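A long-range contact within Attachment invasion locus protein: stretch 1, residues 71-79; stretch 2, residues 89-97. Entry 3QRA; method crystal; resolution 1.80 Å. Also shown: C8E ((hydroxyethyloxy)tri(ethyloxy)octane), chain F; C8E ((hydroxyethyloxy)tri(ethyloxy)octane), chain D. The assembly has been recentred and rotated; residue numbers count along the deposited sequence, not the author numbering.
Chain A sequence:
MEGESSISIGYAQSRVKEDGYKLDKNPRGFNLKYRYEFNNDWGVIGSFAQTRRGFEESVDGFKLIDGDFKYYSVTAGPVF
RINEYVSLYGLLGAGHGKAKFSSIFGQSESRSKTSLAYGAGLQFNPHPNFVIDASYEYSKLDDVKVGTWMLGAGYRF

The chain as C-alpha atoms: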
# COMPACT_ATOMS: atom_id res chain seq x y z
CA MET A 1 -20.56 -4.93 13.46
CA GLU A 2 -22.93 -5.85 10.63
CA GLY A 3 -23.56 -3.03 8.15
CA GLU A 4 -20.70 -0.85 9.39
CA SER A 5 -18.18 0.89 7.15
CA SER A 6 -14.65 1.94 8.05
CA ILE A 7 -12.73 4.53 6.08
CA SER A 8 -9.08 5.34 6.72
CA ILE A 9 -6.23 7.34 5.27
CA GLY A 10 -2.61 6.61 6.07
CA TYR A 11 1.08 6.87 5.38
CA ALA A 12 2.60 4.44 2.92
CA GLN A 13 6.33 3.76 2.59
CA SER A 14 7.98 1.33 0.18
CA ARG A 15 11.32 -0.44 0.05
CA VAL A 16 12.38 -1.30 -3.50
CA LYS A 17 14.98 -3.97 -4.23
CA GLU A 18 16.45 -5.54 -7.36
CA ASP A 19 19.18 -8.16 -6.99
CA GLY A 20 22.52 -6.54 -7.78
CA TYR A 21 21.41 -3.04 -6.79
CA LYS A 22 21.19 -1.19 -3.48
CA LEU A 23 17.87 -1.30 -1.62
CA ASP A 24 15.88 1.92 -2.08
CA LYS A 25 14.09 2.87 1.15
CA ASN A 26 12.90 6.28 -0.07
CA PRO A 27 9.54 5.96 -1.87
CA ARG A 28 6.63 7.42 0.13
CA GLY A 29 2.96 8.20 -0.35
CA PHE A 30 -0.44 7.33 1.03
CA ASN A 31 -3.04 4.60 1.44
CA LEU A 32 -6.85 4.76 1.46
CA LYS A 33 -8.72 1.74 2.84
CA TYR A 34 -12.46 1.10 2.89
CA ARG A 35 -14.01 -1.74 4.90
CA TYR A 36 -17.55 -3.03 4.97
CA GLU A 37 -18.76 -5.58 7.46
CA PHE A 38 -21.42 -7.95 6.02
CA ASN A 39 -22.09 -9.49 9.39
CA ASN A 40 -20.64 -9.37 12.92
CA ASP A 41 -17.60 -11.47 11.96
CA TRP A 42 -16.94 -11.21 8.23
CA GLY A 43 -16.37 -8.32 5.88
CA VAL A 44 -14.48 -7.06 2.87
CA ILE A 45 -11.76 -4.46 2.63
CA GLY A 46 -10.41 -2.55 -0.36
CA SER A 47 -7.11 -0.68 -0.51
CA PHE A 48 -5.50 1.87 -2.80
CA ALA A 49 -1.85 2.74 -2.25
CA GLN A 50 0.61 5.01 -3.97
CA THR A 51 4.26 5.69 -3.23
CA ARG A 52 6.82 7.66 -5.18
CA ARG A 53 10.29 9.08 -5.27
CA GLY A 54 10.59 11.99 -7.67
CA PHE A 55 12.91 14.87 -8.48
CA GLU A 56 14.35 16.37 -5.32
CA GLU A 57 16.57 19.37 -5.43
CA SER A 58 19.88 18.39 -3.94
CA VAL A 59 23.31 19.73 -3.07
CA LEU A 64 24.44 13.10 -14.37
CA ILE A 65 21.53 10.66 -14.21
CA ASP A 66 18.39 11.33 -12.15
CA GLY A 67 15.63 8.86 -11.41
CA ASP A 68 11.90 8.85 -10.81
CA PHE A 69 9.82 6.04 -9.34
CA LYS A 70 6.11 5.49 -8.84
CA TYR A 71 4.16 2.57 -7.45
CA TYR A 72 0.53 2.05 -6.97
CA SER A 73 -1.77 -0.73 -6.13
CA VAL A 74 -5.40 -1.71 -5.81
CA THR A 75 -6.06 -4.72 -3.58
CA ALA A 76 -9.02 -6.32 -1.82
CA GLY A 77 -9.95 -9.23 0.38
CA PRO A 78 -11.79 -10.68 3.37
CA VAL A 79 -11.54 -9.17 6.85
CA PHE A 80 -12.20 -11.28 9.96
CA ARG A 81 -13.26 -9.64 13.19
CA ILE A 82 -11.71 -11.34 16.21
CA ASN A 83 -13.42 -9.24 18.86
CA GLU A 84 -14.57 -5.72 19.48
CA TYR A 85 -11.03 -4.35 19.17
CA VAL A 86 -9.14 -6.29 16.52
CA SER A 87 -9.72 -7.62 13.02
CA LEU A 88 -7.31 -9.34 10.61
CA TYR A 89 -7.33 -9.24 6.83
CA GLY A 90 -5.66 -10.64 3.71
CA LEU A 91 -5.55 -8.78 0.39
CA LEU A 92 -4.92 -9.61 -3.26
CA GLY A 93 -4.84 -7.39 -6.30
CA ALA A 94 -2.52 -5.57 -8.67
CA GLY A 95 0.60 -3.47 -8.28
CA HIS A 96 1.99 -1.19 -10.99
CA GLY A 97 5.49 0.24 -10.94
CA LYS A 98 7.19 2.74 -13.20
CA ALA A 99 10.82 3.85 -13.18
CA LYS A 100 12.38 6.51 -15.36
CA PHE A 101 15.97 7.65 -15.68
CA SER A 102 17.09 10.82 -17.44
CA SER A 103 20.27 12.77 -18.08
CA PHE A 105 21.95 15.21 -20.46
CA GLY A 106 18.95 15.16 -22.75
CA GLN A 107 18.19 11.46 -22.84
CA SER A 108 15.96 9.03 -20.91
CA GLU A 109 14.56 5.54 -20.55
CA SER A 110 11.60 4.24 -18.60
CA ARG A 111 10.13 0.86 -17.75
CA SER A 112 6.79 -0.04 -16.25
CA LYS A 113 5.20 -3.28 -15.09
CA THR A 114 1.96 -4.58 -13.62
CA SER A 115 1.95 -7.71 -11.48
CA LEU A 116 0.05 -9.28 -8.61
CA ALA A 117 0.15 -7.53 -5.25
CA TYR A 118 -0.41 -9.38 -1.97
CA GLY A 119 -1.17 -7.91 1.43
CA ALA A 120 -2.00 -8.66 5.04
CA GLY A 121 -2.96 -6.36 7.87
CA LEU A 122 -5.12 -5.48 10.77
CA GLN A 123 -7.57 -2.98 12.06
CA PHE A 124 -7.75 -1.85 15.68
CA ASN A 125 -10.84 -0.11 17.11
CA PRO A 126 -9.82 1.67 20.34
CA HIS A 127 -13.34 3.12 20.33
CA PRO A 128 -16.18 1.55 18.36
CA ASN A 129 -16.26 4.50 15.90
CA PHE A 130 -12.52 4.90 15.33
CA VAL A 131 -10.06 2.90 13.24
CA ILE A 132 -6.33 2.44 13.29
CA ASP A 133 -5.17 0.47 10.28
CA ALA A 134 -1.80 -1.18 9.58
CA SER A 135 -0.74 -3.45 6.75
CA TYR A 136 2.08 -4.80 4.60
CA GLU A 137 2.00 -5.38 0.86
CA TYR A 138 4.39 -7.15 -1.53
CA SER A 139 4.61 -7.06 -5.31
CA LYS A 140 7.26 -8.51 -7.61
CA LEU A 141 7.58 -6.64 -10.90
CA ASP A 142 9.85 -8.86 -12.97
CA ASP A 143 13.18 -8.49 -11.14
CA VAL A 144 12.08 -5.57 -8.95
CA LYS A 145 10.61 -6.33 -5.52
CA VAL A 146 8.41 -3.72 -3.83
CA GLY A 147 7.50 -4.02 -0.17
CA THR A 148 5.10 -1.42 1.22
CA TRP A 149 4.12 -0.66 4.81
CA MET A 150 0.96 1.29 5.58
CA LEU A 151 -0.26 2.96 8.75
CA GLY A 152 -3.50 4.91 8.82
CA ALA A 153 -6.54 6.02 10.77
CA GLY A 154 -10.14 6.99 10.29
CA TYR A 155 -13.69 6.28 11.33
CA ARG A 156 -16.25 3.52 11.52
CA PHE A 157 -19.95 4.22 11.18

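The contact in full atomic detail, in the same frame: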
# COMPACT_ATOMS: atom_id res chain seq x y z
N TYR A 71 4.83 3.83 -7.68
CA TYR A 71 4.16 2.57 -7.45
C TYR A 71 2.73 2.83 -7.01
O TYR A 71 2.48 3.63 -6.19
CB TYR A 71 4.86 1.79 -6.36
CG TYR A 71 4.17 0.52 -5.88
CD1 TYR A 71 4.26 -0.64 -6.59
CD2 TYR A 71 3.45 0.50 -4.71
CE1 TYR A 71 3.65 -1.79 -6.14
CE2 TYR A 71 2.85 -0.66 -4.26
CZ TYR A 71 2.96 -1.79 -4.99
OH TYR A 71 2.37 -2.93 -4.57
N TYR A 72 1.80 2.12 -7.57
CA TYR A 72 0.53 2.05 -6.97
C TYR A 72 -0.16 0.72 -7.06
O TYR A 72 0.22 -0.13 -7.81
CB TYR A 72 -0.37 3.11 -7.44
CG TYR A 72 -0.65 3.12 -8.86
CD1 TYR A 72 0.14 3.85 -9.73
CD2 TYR A 72 -1.78 2.49 -9.34
CE1 TYR A 72 -0.16 3.87 -11.06
CE2 TYR A 72 -2.11 2.51 -10.67
CZ TYR A 72 -1.31 3.20 -11.55
OH TYR A 72 -1.67 3.22 -12.90
N SER A 73 -1.16 0.59 -6.22
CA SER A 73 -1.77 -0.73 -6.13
C SER A 73 -3.23 -0.61 -5.75
O SER A 73 -3.65 0.34 -5.08
CB SER A 73 -1.03 -1.60 -5.11
OG SER A 73 -1.21 -1.13 -3.78
N VAL A 74 -4.01 -1.59 -6.21
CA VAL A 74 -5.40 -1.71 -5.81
C VAL A 74 -5.55 -3.16 -5.38
O VAL A 74 -5.26 -4.09 -6.15
CB VAL A 74 -6.37 -1.39 -6.96
CG1 VAL A 74 -7.83 -1.69 -6.54
CG2 VAL A 74 -6.26 0.07 -7.35
N THR A 75 -5.94 -3.36 -4.12
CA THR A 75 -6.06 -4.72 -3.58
C THR A 75 -7.35 -4.87 -2.78
O THR A 75 -7.95 -3.89 -2.36
CB THR A 75 -4.86 -5.10 -2.67
OG1 THR A 75 -4.77 -4.18 -1.59
CG2 THR A 75 -3.52 -5.11 -3.45
N ALA A 76 -7.79 -6.10 -2.56
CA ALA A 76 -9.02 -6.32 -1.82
C ALA A 76 -9.02 -7.70 -1.21
O ALA A 76 -8.26 -8.57 -1.64
CB ALA A 76 -10.24 -6.16 -2.73
N GLY A 77 -9.86 -7.91 -0.21
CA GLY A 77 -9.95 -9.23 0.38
C GLY A 77 -10.81 -9.29 1.62
O GLY A 77 -11.38 -8.28 2.03
N PRO A 78 -10.91 -10.49 2.22
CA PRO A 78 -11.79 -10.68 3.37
C PRO A 78 -11.17 -10.15 4.66
O PRO A 78 -9.94 -10.20 4.83
CB PRO A 78 -11.95 -12.21 3.45
CG PRO A 78 -10.59 -12.73 2.97
CD PRO A 78 -10.15 -11.72 1.89
N VAL A 79 -12.00 -9.61 5.54
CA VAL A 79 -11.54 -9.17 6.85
C VAL A 79 -12.33 -9.92 7.92
O VAL A 79 -13.55 -10.05 7.83
CB VAL A 79 -11.58 -7.60 7.02
CG1 VAL A 79 -12.88 -7.00 6.51
CG2 VAL A 79 -11.30 -7.20 8.47
N TYR A 89 -6.92 -9.10 8.22
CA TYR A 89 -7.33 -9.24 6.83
C TYR A 89 -6.19 -9.68 5.89
O TYR A 89 -5.00 -9.49 6.17
CB TYR A 89 -8.01 -7.97 6.34
CG TYR A 89 -7.18 -6.69 6.42
CD1 TYR A 89 -6.21 -6.39 5.46
CD2 TYR A 89 -7.41 -5.75 7.43
CE1 TYR A 89 -5.47 -5.22 5.52
CE2 TYR A 89 -6.68 -4.55 7.49
CZ TYR A 89 -5.72 -4.29 6.54
OH TYR A 89 -5.01 -3.10 6.58
N GLY A 90 -6.59 -10.27 4.77
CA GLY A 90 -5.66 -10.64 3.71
C GLY A 90 -6.15 -10.06 2.39
O GLY A 90 -7.35 -10.08 2.11
N LEU A 91 -5.22 -9.53 1.60
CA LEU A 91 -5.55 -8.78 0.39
C LEU A 91 -4.82 -9.33 -0.84
O LEU A 91 -3.71 -9.83 -0.74
CB LEU A 91 -5.17 -7.31 0.56
CG LEU A 91 -5.76 -6.62 1.79
CD1 LEU A 91 -5.28 -5.19 1.89
CD2 LEU A 91 -7.28 -6.67 1.76
N LEU A 92 -5.48 -9.21 -1.98
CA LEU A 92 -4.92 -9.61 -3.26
C LEU A 92 -5.35 -8.58 -4.29
O LEU A 92 -6.46 -8.04 -4.23
CB LEU A 92 -5.44 -10.99 -3.67
CG LEU A 92 -4.90 -11.53 -4.99
CD1 LEU A 92 -3.42 -11.80 -4.88
CD2 LEU A 92 -5.65 -12.81 -5.38
N GLY A 93 -4.48 -8.32 -5.25
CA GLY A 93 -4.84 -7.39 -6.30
C GLY A 93 -3.69 -7.16 -7.26
O GLY A 93 -2.96 -8.09 -7.59
N ALA A 94 -3.53 -5.91 -7.68
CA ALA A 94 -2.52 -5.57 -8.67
C ALA A 94 -1.64 -4.43 -8.18
O ALA A 94 -2.13 -3.47 -7.56
CB ALA A 94 -3.18 -5.19 -10.00
N GLY A 95 -0.36 -4.55 -8.48
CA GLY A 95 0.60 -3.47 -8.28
C GLY A 95 1.14 -3.04 -9.64
O GLY A 95 1.25 -3.86 -10.56
N HIS A 96 1.47 -1.76 -9.76
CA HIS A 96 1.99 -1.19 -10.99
C HIS A 96 3.13 -0.27 -10.62
O HIS A 96 2.95 0.67 -9.83
CB HIS A 96 0.91 -0.41 -11.75
CG HIS A 96 1.40 0.22 -13.02
ND1 HIS A 96 1.54 -0.48 -14.20
CD2 HIS A 96 1.79 1.49 -13.29
CE1 HIS A 96 1.98 0.33 -15.14
NE2 HIS A 96 2.15 1.53 -14.62
N GLY A 97 4.31 -0.57 -11.16
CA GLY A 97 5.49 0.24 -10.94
C GLY A 97 6.00 0.87 -12.22
O GLY A 97 5.90 0.29 -13.31
C1 C8E F . -6.92 8.97 -5.24
C2 C8E F . -5.56 9.04 -5.93
C3 C8E F . -5.61 8.40 -7.31
C4 C8E F . -4.52 8.96 -8.22
C5 C8E F . -3.65 7.83 -8.76
C6 C8E F . -3.57 7.88 -10.28
C7 C8E F . -2.37 7.12 -10.81
C8 C8E F . -2.39 7.06 -12.33
O9 C8E F . -1.08 6.98 -12.83
C1 C8E D . 9.68 -0.39 -11.67
C2 C8E D . 9.29 -0.82 -13.08
C3 C8E D . 9.37 -2.33 -13.23
C4 C8E D . 10.61 -2.77 -14.00
C5 C8E D . 10.43 -4.20 -14.50
C6 C8E D . 11.00 -4.38 -15.90
C7 C8E D . 9.94 -4.20 -16.98
C8 C8E D . 10.58 -3.93 -18.33

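Residues 71-79 and 89-97 are neighbouring antiparallel strands, each continuing beyond its stretch at both ends; their axes come within 4.1 Å and their N-to-C directions differ by 146°. Three pairs carry the full two-bond pattern of an antiparallel sheet. Tyr 72 N donates to His 96 O (2.9 Å) and His 96 N to Tyr 72 O (2.8 Å); Val 74 N donates to Ala 94 O (3.0 Å) and Ala 94 N to Val 74 O (2.9 Å); Ala 76 N donates to Leu 92 O and Leu 92 N to Ala 76 O, both at 2.9 Å. Beyond these the ladder loosens: proline has no amide hydrogen, so Pro 78 can only accept, and the bond from Gly 90 N to Pro 78 O is weak at 3.4 Å.

Between the bonded pairs the backbones draw closer, with Thr 75 CA and Gly 93 CA 4.0 Å apart, and CA-H...O contacts fill the intervals. Examples are Ser 73 CA to Ala 94 O (3.1 Å) and Gly 77 CA to Gly 90 O (3.2 Å). Glycine suits two of these close positions especially well. A CB on Gly 93 would lie 2.0 Å from Val 74 O, and one on Gly 77 would lie 1.9 Å from Gly 90 O, both clashes.

Side chains of Tyr 72, Val 74, Ala 76, Leu 92, Ala 94 and His 96 share one face, partly or fully exposed. The chief contact there is between Tyr 72 and His 96: Tyr 72 CE1 lies 3.8 Å from His 96 CD2, the rings meeting obliquely with planes at 48°. Tyr 72, chi1 p, has His 96 CB over one ring face and C7 of the chain F detergent over the opposite face. His 96, chi1 t, has the largest area covered by the other strand, 79 Å², while its ND1 is hydrogen-bonded elsewhere in the structure.

Tyr 71, Ser 73, Val 79 and Tyr 89 occupy the other face and are buried. Tyr 71, chi1 t, runs along the strands so that its CE1 lies 4.1 Å from Gly 95 CA, where the lack of a side chain leaves space for the ring; a CB there would be only 3.0 Å from Tyr 71 OH. Thr 75 and Leu 91 are also buried, and Thr 75 OG1 lies 3.7 Å from Leu 91 CD1. At the far end Val 79 CB packs against Tyr 89 CB at 3.7 Å, an apolar contact. Altogether the two stretches bury 671 Å².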